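Local coordinates for protein serpin-12 (Manduca sexta, PDB 6CJ7) that controls prophenoloxidase activation in larval hemolymph, probably by trapping serine proteases through the conformational change typical of inhibitory serpins, at residues 39-44 and 370-375; 92-97 and 145-150; 169-174 and 320-325. All coordinates share one frame; numbering follows the deposited sequence.

Interaction 1 (39-44 and 370-375); sequences SPFSIT and IPLFMA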
loop_
_atom_site.group_PDB
_atom_site.type_symbol
_atom_site.label_atom_id
_atom_site.label_comp_id
_atom_site.label_asym_id
_atom_site.label_seq_id
_atom_site.Cartn_x
_atom_site.Cartn_y
_atom_site.Cartn_z
ATOM N N SER A 39 0.583 0.430 -1.473
ATOM C CA SER A 39 0.184 -0.586 -0.499
ATOM C C SER A 39 0.257 -1.975 -1.110
ATOM O O SER A 39 -0.572 -2.299 -1.969
ATOM C CB SER A 39 -1.232 -0.322 0.000
ATOM O OG SER A 39 -1.667 -1.422 0.819
ATOM N N PRO A 40 1.194 -2.840 -0.700
ATOM C CA PRO A 40 1.143 -4.234 -1.176
ATOM C C PRO A 40 -0.173 -4.911 -0.853
ATOM O O PRO A 40 -0.647 -5.745 -1.640
ATOM C CB PRO A 40 2.321 -4.902 -0.452
ATOM C CG PRO A 40 3.276 -3.748 -0.192
ATOM C CD PRO A 40 2.373 -2.586 0.146
ATOM N N PHE A 41 -0.786 -4.551 0.278
ATOM C CA PHE A 41 -2.099 -5.081 0.639
ATOM C C PHE A 41 -3.154 -4.723 -0.413
ATOM O O PHE A 41 -3.839 -5.612 -0.947
ATOM C CB PHE A 41 -2.467 -4.561 2.039
ATOM C CG PHE A 41 -3.855 -4.889 2.478
ATOM C CD1 PHE A 41 -4.218 -6.200 2.746
ATOM C CD2 PHE A 41 -4.798 -3.892 2.635
ATOM C CE1 PHE A 41 -5.507 -6.511 3.155
ATOM C CE2 PHE A 41 -6.087 -4.191 3.048
ATOM C CZ PHE A 41 -6.439 -5.503 3.311
ATOM N N SER A 42 -3.273 -3.434 -0.756
ATOM C CA SER A 42 -4.294 -3.009 -1.710
ATOM C C SER A 42 -4.062 -3.618 -3.082
ATOM O O SER A 42 -5.017 -3.974 -3.779
ATOM C CB SER A 42 -4.309 -1.484 -1.855
ATOM O OG SER A 42 -4.475 -0.825 -0.627
ATOM N N ILE A 43 -2.804 -3.703 -3.507
ATOM C CA ILE A 43 -2.522 -4.235 -4.838
ATOM C C ILE A 43 -2.844 -5.724 -4.889
ATOM O O ILE A 43 -3.376 -6.223 -5.888
ATOM C CB ILE A 43 -1.062 -3.944 -5.229
ATOM C CG1 ILE A 43 -0.844 -2.441 -5.343
ATOM C CG2 ILE A 43 -0.702 -4.661 -6.526
ATOM C CD1 ILE A 43 0.614 -2.030 -5.468
ATOM N N THR A 44 -2.542 -6.455 -3.812
ATOM C CA THR A 44 -2.886 -7.874 -3.763
ATOM C C THR A 44 -4.399 -8.069 -3.706
ATOM O O THR A 44 -4.938 -8.955 -4.384
ATOM C CB THR A 44 -2.193 -8.538 -2.563
ATOM O OG1 THR A 44 -0.780 -8.304 -2.630
ATOM C CG2 THR A 44 -2.426 -10.046 -2.573
ATOM N N ILE A 370 1.907 -8.558 7.652
ATOM C CA ILE A 370 1.956 -8.145 6.245
ATOM C C ILE A 370 2.315 -6.670 6.162
ATOM O O ILE A 370 2.044 -5.879 7.074
ATOM C CB ILE A 370 0.616 -8.388 5.520
ATOM C CG1 ILE A 370 -0.535 -7.680 6.230
ATOM C CG2 ILE A 370 0.323 -9.874 5.364
ATOM C CD1 ILE A 370 -1.756 -7.524 5.337
ATOM N N PRO A 371 2.957 -6.275 5.058
ATOM C CA PRO A 371 3.240 -4.853 4.809
ATOM C C PRO A 371 2.036 -4.158 4.194
ATOM O O PRO A 371 1.668 -4.409 3.040
ATOM C CB PRO A 371 4.431 -4.904 3.842
ATOM C CG PRO A 371 4.203 -6.187 3.073
ATOM C CD PRO A 371 3.619 -7.156 4.080
ATOM N N LEU A 372 1.415 -3.276 4.968
ATOM C CA LEU A 372 0.274 -2.502 4.500
ATOM C C LEU A 372 0.692 -1.327 3.634
ATOM O O LEU A 372 -0.109 -0.868 2.823
ATOM C CB LEU A 372 -0.535 -1.962 5.678
ATOM C CG LEU A 372 -1.175 -3.034 6.564
ATOM C CD1 LEU A 372 -1.889 -2.380 7.741
ATOM C CD2 LEU A 372 -2.153 -3.852 5.742
ATOM N N PHE A 373 1.900 -0.807 3.827
ATOM C CA PHE A 373 2.381 0.350 3.086
ATOM C C PHE A 373 3.883 0.187 2.922
ATOM O O PHE A 373 4.573 -0.238 3.861
ATOM C CB PHE A 373 2.051 1.644 3.863
ATOM C CG PHE A 373 1.772 2.844 3.033
ATOM C CD1 PHE A 373 2.813 3.628 2.559
ATOM C CD2 PHE A 373 0.474 3.268 2.823
ATOM C CE1 PHE A 373 2.554 4.777 1.816
ATOM C CE2 PHE A 373 0.206 4.397 2.099
ATOM C CZ PHE A 373 1.249 5.162 1.587
ATOM N N MET A 374 4.386 0.511 1.731
ATOM C CA MET A 374 5.824 0.605 1.492
ATOM C C MET A 374 6.119 1.980 0.919
ATOM O O MET A 374 5.400 2.455 0.035
ATOM C CB MET A 374 6.330 -0.491 0.546
ATOM C CG MET A 374 6.198 -1.885 1.123
ATOM S SD MET A 374 6.845 -3.134 0.009
ATOM C CE MET A 374 8.613 -2.840 0.141
ATOM N N ALA A 375 7.148 2.639 1.442
ATOM C CA ALA A 375 7.488 3.953 0.915
ATOM C C ALA A 375 8.992 4.060 0.778
ATOM O O ALA A 375 9.735 3.750 1.717
ATOM C CB ALA A 375 6.965 5.085 1.806
#

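Interaction 2 (92-97 and 145-150); sequences ILKTAN and KTNDKI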
loop_
_atom_site.group_PDB
_atom_site.type_symbol
_atom_site.label_atom_id
_atom_site.label_comp_id
_atom_site.label_asym_id
_atom_site.label_seq_id
_atom_site.Cartn_x
_atom_site.Cartn_y
_atom_site.Cartn_z
ATOM N N ILE A 92 -5.720 5.351 12.678
ATOM C CA ILE A 92 -6.704 5.493 11.612
ATOM C C ILE A 92 -6.194 4.758 10.378
ATOM O O ILE A 92 -5.234 5.193 9.737
ATOM C CB ILE A 92 -6.989 6.966 11.301
ATOM C CG1 ILE A 92 -7.552 7.666 12.536
ATOM C CG2 ILE A 92 -7.952 7.073 10.110
ATOM C CD1 ILE A 92 -7.836 9.129 12.328
ATOM N N LEU A 93 -6.838 3.646 10.031
ATOM C CA LEU A 93 -6.589 2.960 8.771
ATOM C C LEU A 93 -7.907 2.924 8.017
ATOM O O LEU A 93 -8.881 2.333 8.502
ATOM C CB LEU A 93 -6.034 1.549 8.990
ATOM C CG LEU A 93 -5.820 0.675 7.748
ATOM C CD1 LEU A 93 -4.688 1.233 6.889
ATOM C CD2 LEU A 93 -5.512 -0.761 8.154
ATOM N N LYS A 94 -7.946 3.575 6.851
ATOM C CA LYS A 94 -9.155 3.676 6.047
ATOM C C LYS A 94 -8.886 3.046 4.693
ATOM O O LYS A 94 -7.926 3.417 4.012
ATOM C CB LYS A 94 -9.603 5.130 5.869
ATOM C CG LYS A 94 -10.028 5.838 7.137
ATOM C CD LYS A 94 -11.327 5.266 7.665
ATOM C CE LYS A 94 -11.853 6.069 8.839
ATOM N NZ LYS A 94 -13.183 5.558 9.282
ATOM N N THR A 95 -9.721 2.085 4.307
ATOM C CA THR A 95 -9.569 1.437 3.015
ATOM C C THR A 95 -10.815 1.690 2.182
ATOM O O THR A 95 -11.926 1.813 2.711
ATOM C CB THR A 95 -9.325 -0.068 3.145
ATOM O OG1 THR A 95 -10.402 -0.665 3.875
ATOM C CG2 THR A 95 -8.011 -0.338 3.863
ATOM N N ALA A 96 -10.618 1.802 0.874
ATOM C CA ALA A 96 -11.729 1.908 -0.066
ATOM C C ALA A 96 -11.454 0.965 -1.229
ATOM O O ALA A 96 -10.584 1.237 -2.065
ATOM C CB ALA A 96 -11.917 3.343 -0.558
ATOM N N ASN A 97 -12.196 -0.142 -1.277
ATOM C CA ASN A 97 -12.067 -1.143 -2.331
ATOM C C ASN A 97 -13.399 -1.251 -3.059
ATOM O O ASN A 97 -14.447 -1.353 -2.418
ATOM C CB ASN A 97 -11.670 -2.514 -1.751
ATOM C CG ASN A 97 -10.474 -2.429 -0.809
ATOM O OD1 ASN A 97 -9.381 -2.046 -1.226
ATOM N ND2 ASN A 97 -10.679 -2.806 0.457
ATOM N N LYS A 145 -14.843 7.351 2.103
ATOM C CA LYS A 145 -14.296 6.185 2.779
ATOM C C LYS A 145 -12.899 6.411 3.335
ATOM O O LYS A 145 -12.379 5.520 4.012
ATOM C CB LYS A 145 -14.246 4.989 1.818
ATOM C CG LYS A 145 -15.608 4.451 1.384
ATOM C CD LYS A 145 -16.135 3.442 2.384
ATOM C CE LYS A 145 -15.261 2.202 2.403
ATOM N NZ LYS A 145 -15.575 1.314 3.551
ATOM N N THR A 146 -12.274 7.558 3.045
ATOM C CA THR A 146 -10.870 7.795 3.366
ATOM C C THR A 146 -10.675 9.107 4.119
ATOM O O THR A 146 -9.624 9.748 3.998
ATOM C CB THR A 146 -10.012 7.796 2.099
ATOM O OG1 THR A 146 -10.478 8.826 1.211
ATOM C CG2 THR A 146 -10.056 6.431 1.402
ATOM N N ASN A 147 -11.677 9.530 4.891
ATOM C CA ASN A 147 -11.605 10.782 5.649
ATOM C C ASN A 147 -11.265 11.964 4.736
ATOM O O ASN A 147 -10.531 12.881 5.111
ATOM C CB ASN A 147 -10.594 10.671 6.798
ATOM C CG ASN A 147 -11.126 9.872 7.983
ATOM O OD1 ASN A 147 -10.487 9.819 9.046
ATOM N ND2 ASN A 147 -12.291 9.253 7.816
ATOM N N ASP A 148 -11.783 11.922 3.505
ATOM C CA ASP A 148 -11.567 12.953 2.489
ATOM C C ASP A 148 -10.100 13.105 2.091
ATOM O O ASP A 148 -9.727 14.113 1.488
ATOM C CB ASP A 148 -12.128 14.310 2.936
ATOM C CG ASP A 148 -13.642 14.311 3.006
ATOM O OD1 ASP A 148 -14.186 14.743 4.041
ATOM O OD2 ASP A 148 -14.291 13.876 2.032
ATOM N N LYS A 149 -9.260 12.110 2.389
ATOM C CA LYS A 149 -7.843 12.206 2.059
ATOM C C LYS A 149 -7.544 11.832 0.612
ATOM O O LYS A 149 -6.540 12.284 0.055
ATOM C CB LYS A 149 -7.031 11.317 2.996
ATOM C CG LYS A 149 -7.003 11.837 4.424
ATOM C CD LYS A 149 -6.495 13.266 4.470
ATOM C CE LYS A 149 -6.480 13.791 5.889
ATOM N NZ LYS A 149 -7.734 13.432 6.602
ATOM N N ILE A 150 -8.377 11.008 -0.006
ATOM C CA ILE A 150 -8.188 10.585 -1.387
ATOM C C ILE A 150 -9.462 10.963 -2.130
ATOM O O ILE A 150 -10.513 10.343 -1.933
ATOM C CB ILE A 150 -7.887 9.084 -1.489
ATOM C CG1 ILE A 150 -6.626 8.758 -0.676
ATOM C CG2 ILE A 150 -7.739 8.653 -2.948
ATOM C CD1 ILE A 150 -6.394 7.272 -0.454
HETATM O O HOH W 1 -13.617 -0.257 3.646
#

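Interaction 3 (169-174 and 320-325); sequences NAVYFK and HSAVLT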
loop_
_atom_site.group_PDB
_atom_site.type_symbol
_atom_site.label_atom_id
_atom_site.label_comp_id
_atom_site.label_asym_id
_atom_site.label_seq_id
_atom_site.Cartn_x
_atom_site.Cartn_y
_atom_site.Cartn_z
ATOM N N ASN A 169 -8.706 0.677 -5.459
ATOM C CA ASN A 169 -8.258 0.194 -4.157
ATOM C C ASN A 169 -7.400 1.295 -3.568
ATOM O O ASN A 169 -6.329 1.598 -4.106
ATOM C CB ASN A 169 -7.478 -1.112 -4.274
ATOM C CG ASN A 169 -8.334 -2.237 -4.819
ATOM O OD1 ASN A 169 -8.457 -2.418 -6.045
ATOM N ND2 ASN A 169 -8.959 -2.988 -3.908
ATOM N N ALA A 170 -7.904 1.922 -2.522
ATOM C CA ALA A 170 -7.254 3.084 -1.924
ATOM C C ALA A 170 -7.039 2.827 -0.443
ATOM O O ALA A 170 -7.795 2.084 0.192
ATOM C CB ALA A 170 -8.104 4.331 -2.140
ATOM N N VAL A 171 -5.994 3.434 0.116
ATOM C CA VAL A 171 -5.733 3.249 1.547
ATOM C C VAL A 171 -5.096 4.510 2.114
ATOM O O VAL A 171 -4.248 5.144 1.474
ATOM C CB VAL A 171 -4.864 2.000 1.807
ATOM C CG1 VAL A 171 -3.493 2.148 1.197
ATOM C CG2 VAL A 171 -4.763 1.735 3.311
ATOM N N TYR A 172 -5.540 4.880 3.317
ATOM C CA TYR A 172 -5.007 6.020 4.070
ATOM C C TYR A 172 -4.643 5.545 5.464
ATOM O O TYR A 172 -5.443 4.861 6.113
ATOM C CB TYR A 172 -6.040 7.147 4.163
ATOM C CG TYR A 172 -5.740 8.195 5.210
ATOM C CD1 TYR A 172 -4.669 9.059 5.060
ATOM C CD2 TYR A 172 -6.556 8.353 6.319
ATOM C CE1 TYR A 172 -4.396 10.040 6.012
ATOM C CE2 TYR A 172 -6.290 9.331 7.282
ATOM C CZ TYR A 172 -5.212 10.169 7.110
ATOM O OH TYR A 172 -4.945 11.150 8.044
ATOM N N PHE A 173 -3.454 5.913 5.940
ATOM C CA PHE A 173 -3.083 5.605 7.317
ATOM C C PHE A 173 -2.509 6.825 8.010
ATOM O O PHE A 173 -1.621 7.489 7.471
ATOM C CB PHE A 173 -2.056 4.465 7.411
ATOM C CG PHE A 173 -1.730 4.069 8.832
ATOM C CD1 PHE A 173 -0.618 4.592 9.485
ATOM C CD2 PHE A 173 -2.545 3.189 9.519
ATOM C CE1 PHE A 173 -0.319 4.245 10.791
ATOM C CE2 PHE A 173 -2.258 2.832 10.827
ATOM C CZ PHE A 173 -1.138 3.354 11.471
ATOM N N LYS A 174 -3.004 7.102 9.215
ATOM C CA LYS A 174 -2.359 8.027 10.140
ATOM C C LYS A 174 -2.537 7.430 11.524
ATOM O O LYS A 174 -3.670 7.289 11.990
ATOM C CB LYS A 174 -2.974 9.427 10.067
ATOM C CG LYS A 174 -2.082 10.545 10.663
ATOM C CD LYS A 174 -2.124 10.589 12.161
ATOM C CE LYS A 174 -1.075 11.551 12.703
ATOM N NZ LYS A 174 -0.931 11.374 14.166
ATOM N N HIS A 320 -4.979 2.710 -8.028
ATOM C CA HIS A 320 -4.567 2.554 -6.641
ATOM C C HIS A 320 -4.119 3.895 -6.079
ATOM O O HIS A 320 -3.397 4.641 -6.734
ATOM C CB HIS A 320 -3.416 1.535 -6.523
ATOM C CG HIS A 320 -2.814 1.454 -5.144
ATOM N ND1 HIS A 320 -3.572 1.292 -4.002
ATOM C CD2 HIS A 320 -1.524 1.531 -4.731
ATOM C CE1 HIS A 320 -2.772 1.275 -2.946
ATOM N NE2 HIS A 320 -1.526 1.399 -3.361
ATOM N N SER A 321 -4.547 4.201 -4.861
ATOM C CA SER A 321 -4.056 5.385 -4.174
ATOM C C SER A 321 -3.628 5.004 -2.768
ATOM O O SER A 321 -4.273 4.181 -2.112
ATOM C CB SER A 321 -5.107 6.491 -4.108
ATOM O OG SER A 321 -4.584 7.623 -3.410
ATOM N N ALA A 322 -2.554 5.636 -2.298
ATOM C CA ALA A 322 -1.996 5.319 -0.989
ATOM C C ALA A 322 -1.544 6.614 -0.338
ATOM O O ALA A 322 -0.811 7.388 -0.958
ATOM C CB ALA A 322 -0.811 4.352 -1.111
ATOM N N VAL A 323 -1.987 6.860 0.896
ATOM C CA VAL A 323 -1.601 8.059 1.642
ATOM C C VAL A 323 -1.110 7.624 3.015
ATOM O O VAL A 323 -1.829 6.933 3.742
ATOM C CB VAL A 323 -2.764 9.060 1.798
ATOM C CG1 VAL A 323 -2.324 10.243 2.667
ATOM C CG2 VAL A 323 -3.257 9.563 0.442
ATOM N N LEU A 324 0.101 8.051 3.385
ATOM C CA LEU A 324 0.661 7.759 4.703
ATOM C C LEU A 324 1.181 9.060 5.291
ATOM O O LEU A 324 1.961 9.766 4.644
ATOM C CB LEU A 324 1.802 6.746 4.619
ATOM C CG LEU A 324 2.591 6.531 5.904
ATOM C CD1 LEU A 324 1.699 5.825 6.927
ATOM C CD2 LEU A 324 3.851 5.719 5.615
ATOM N N THR A 325 0.759 9.372 6.513
ATOM C CA THR A 325 1.167 10.594 7.198
ATOM C C THR A 325 1.723 10.212 8.555
ATOM O O THR A 325 1.109 9.416 9.269
ATOM C CB THR A 325 -0.012 11.564 7.386
ATOM O OG1 THR A 325 -0.576 11.889 6.108
ATOM C CG2 THR A 325 0.441 12.842 8.067
HETATM O O HOH W 2 -3.166 13.111 7.162
#

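Interaction 1 (39-44 and 370-375)
Ser39 and Leu372 make the one hydrogen bond between 39-44 and 370-375. With OG anti to the backbone N (chi1 173°), the hydroxyl of Ser39 donates to Leu372 O at 2.6 Å, coming in tilted from the carbonyl plane. As the N-cap of helix 40-51, Ser39 also accepts from Ser42 N through the same OG (3.0 Å, N-H...O 167°), so two bonds grip it. An alanine here would probably leave Leu372 O without this donor and Ser42 N without its cap. The packing is tightest around Pro40. Its ring lies over Pro371 O, Pro40 CD 3.5 Å from that oxygen, which is buried by the contact and finds no hydrogen-bonding partner. Met374 crosses Pro40 at about a right angle, Met374 SD 3.6 Å from Pro40 CG. Phe41 is held less closely. Leu372 CD2 lies alongside it, 3.8 Å from Phe41 CB and CG, and Ile370 CD1 approaches Phe41 CD1 obliquely; the far end of the ring leads away from 370-375. No side opens to solvent, for the residues that touch are all buried. The Ser-Pro-Phe-Ser start of helix 40-51 (serpin helix B) corresponds to the serpin shutter region. Phe41 packs on Phe77 and Val80 of helix 70-85, and Phe373 on Ala322 and Leu324 of strand 317-326. A classic beta bulge sets Leu372 and Phe373 opposite Leu363 of strand 359-365, and the helix start packs against the corner at Leu372.

Interaction 2 (92-97 and 145-150)
Lys94 and Asn147 cross at about a right angle, and this crossing carries the outer part of the contact between strand 92-102 and the loop that follows helix 131-145. That helix corresponds to serpin helix F, and the loop lies over the face of sheet A. Lys94 starts over the loop backbone, CB lying 3.4 Å from Lys145 O, and a bend at chi2 (-69°) turns CD aside, after which the chain is extended. Its CE then meets the amide of Asn147, 3.4 Å from ND2. NZ stays farther off, so the aliphatic shaft rather than the ammonium does the touching. At the other branch of the same amide, Ile92 CG2 approaches Asn147 OD1 obliquely at 3.9 Å.

Lys145 works in the reverse sense, reaching from the loop to the strand. Its CB sits 3.7 Å from Ala96 CB, and bends at chi2 and chi3 curl the chain over to the strand, where CE lies 3.4 Å from Thr95 O. A water bridges the pair, donating to Thr95 O at 2.8 Å and accepting from Lys145 NZ over a distance short enough to leave its exact position doubtful. Beside Lys145 CB, Thr146 CG2 also meets Ala96 CB at 4.1 Å, while Thr146 OG1 turns to Ile142 O in the preceding helix and accepts from Ile150 N. A type I' turn from Thr146 to Lys149, closed by a bond from Lys149 N to Thr146 O, presents Asn147 to the strand.

No direct hydrogen bond joins the segments. Methylenes and methyls lie against carbonyls and an amide, so the loop is seated mainly by van der Waals contact, with one water-mediated link; the two ammonium groups would probably remain solvated at the partly exposed margin.

Interaction 3 (169-174 and 320-325)
Asn169 and His320 open the pairing of strands 165-174 and 317-326, which run parallel with their segment axes 2° apart. Asn169 O takes two donors from opposite faces of its carbonyl plane: Ser321 N at 3.2 Å and the ring atom ND1 of His320 at 2.8 Å. The oxygen lies near the imidazole plane, and NE2 is hydrogen-bonded to Ser39 N, so both ring nitrogens are engaged and the ring's rotation is fixed. Ala170 follows with CB 4.2 Å from Ser321 CB. Val171 bonds through N to Ser321 O and through O to Val323 N, and its CG1 lies against Ala322 CB on the side of the sheet shared with His320. On the other side Tyr172, CG anti to the backbone N (chi1 164°), turns its ring edge to Val323, CD1 to CG1 3.6 Å. A water at 2.8 Å from Tyr172 OH connects it to Thr325 OG1, which is also hydrogen-bonded to Ser276 OG. Phe173 lies side by side with Leu324, the two CD1 atoms 3.7 Å apart, and its O accepts from Thr325 N. Lys174 lays CG 4.0 Å from Thr325 CB before its NZ forms a salt bridge with Asp327. Direct pairing of these strands is characteristic of the native serpin fold; by topology they correspond to strands 3 and 5 of sheet A, between which the reactive-centre loop inserts in inhibitory serpins, and probably here.

In the fold
Interaction 3 lies within the central serpin sheet, and interactions 1 and 2 pack other elements against it. Interactions 2 and 3 have centres about 7 Å apart and share neighbouring strands 92-102 and 165-174, joined by the Ala96 to Ala170 backbone bond and by the side chains of Asn97 and Asn169. Interaction 1 lies about 10 Å from interaction 3 and about 15 Å from interaction 2, which it touches through Leu372 on Leu93. Along the chain, interaction 1 encloses the other two, which follow in series. Segment 39-44, on the face of His320 and Val171, and 145-150, on that of Ser321 and Val323, flank strands that would probably part, as in other inhibitory serpins, to admit the reactive-centre loop.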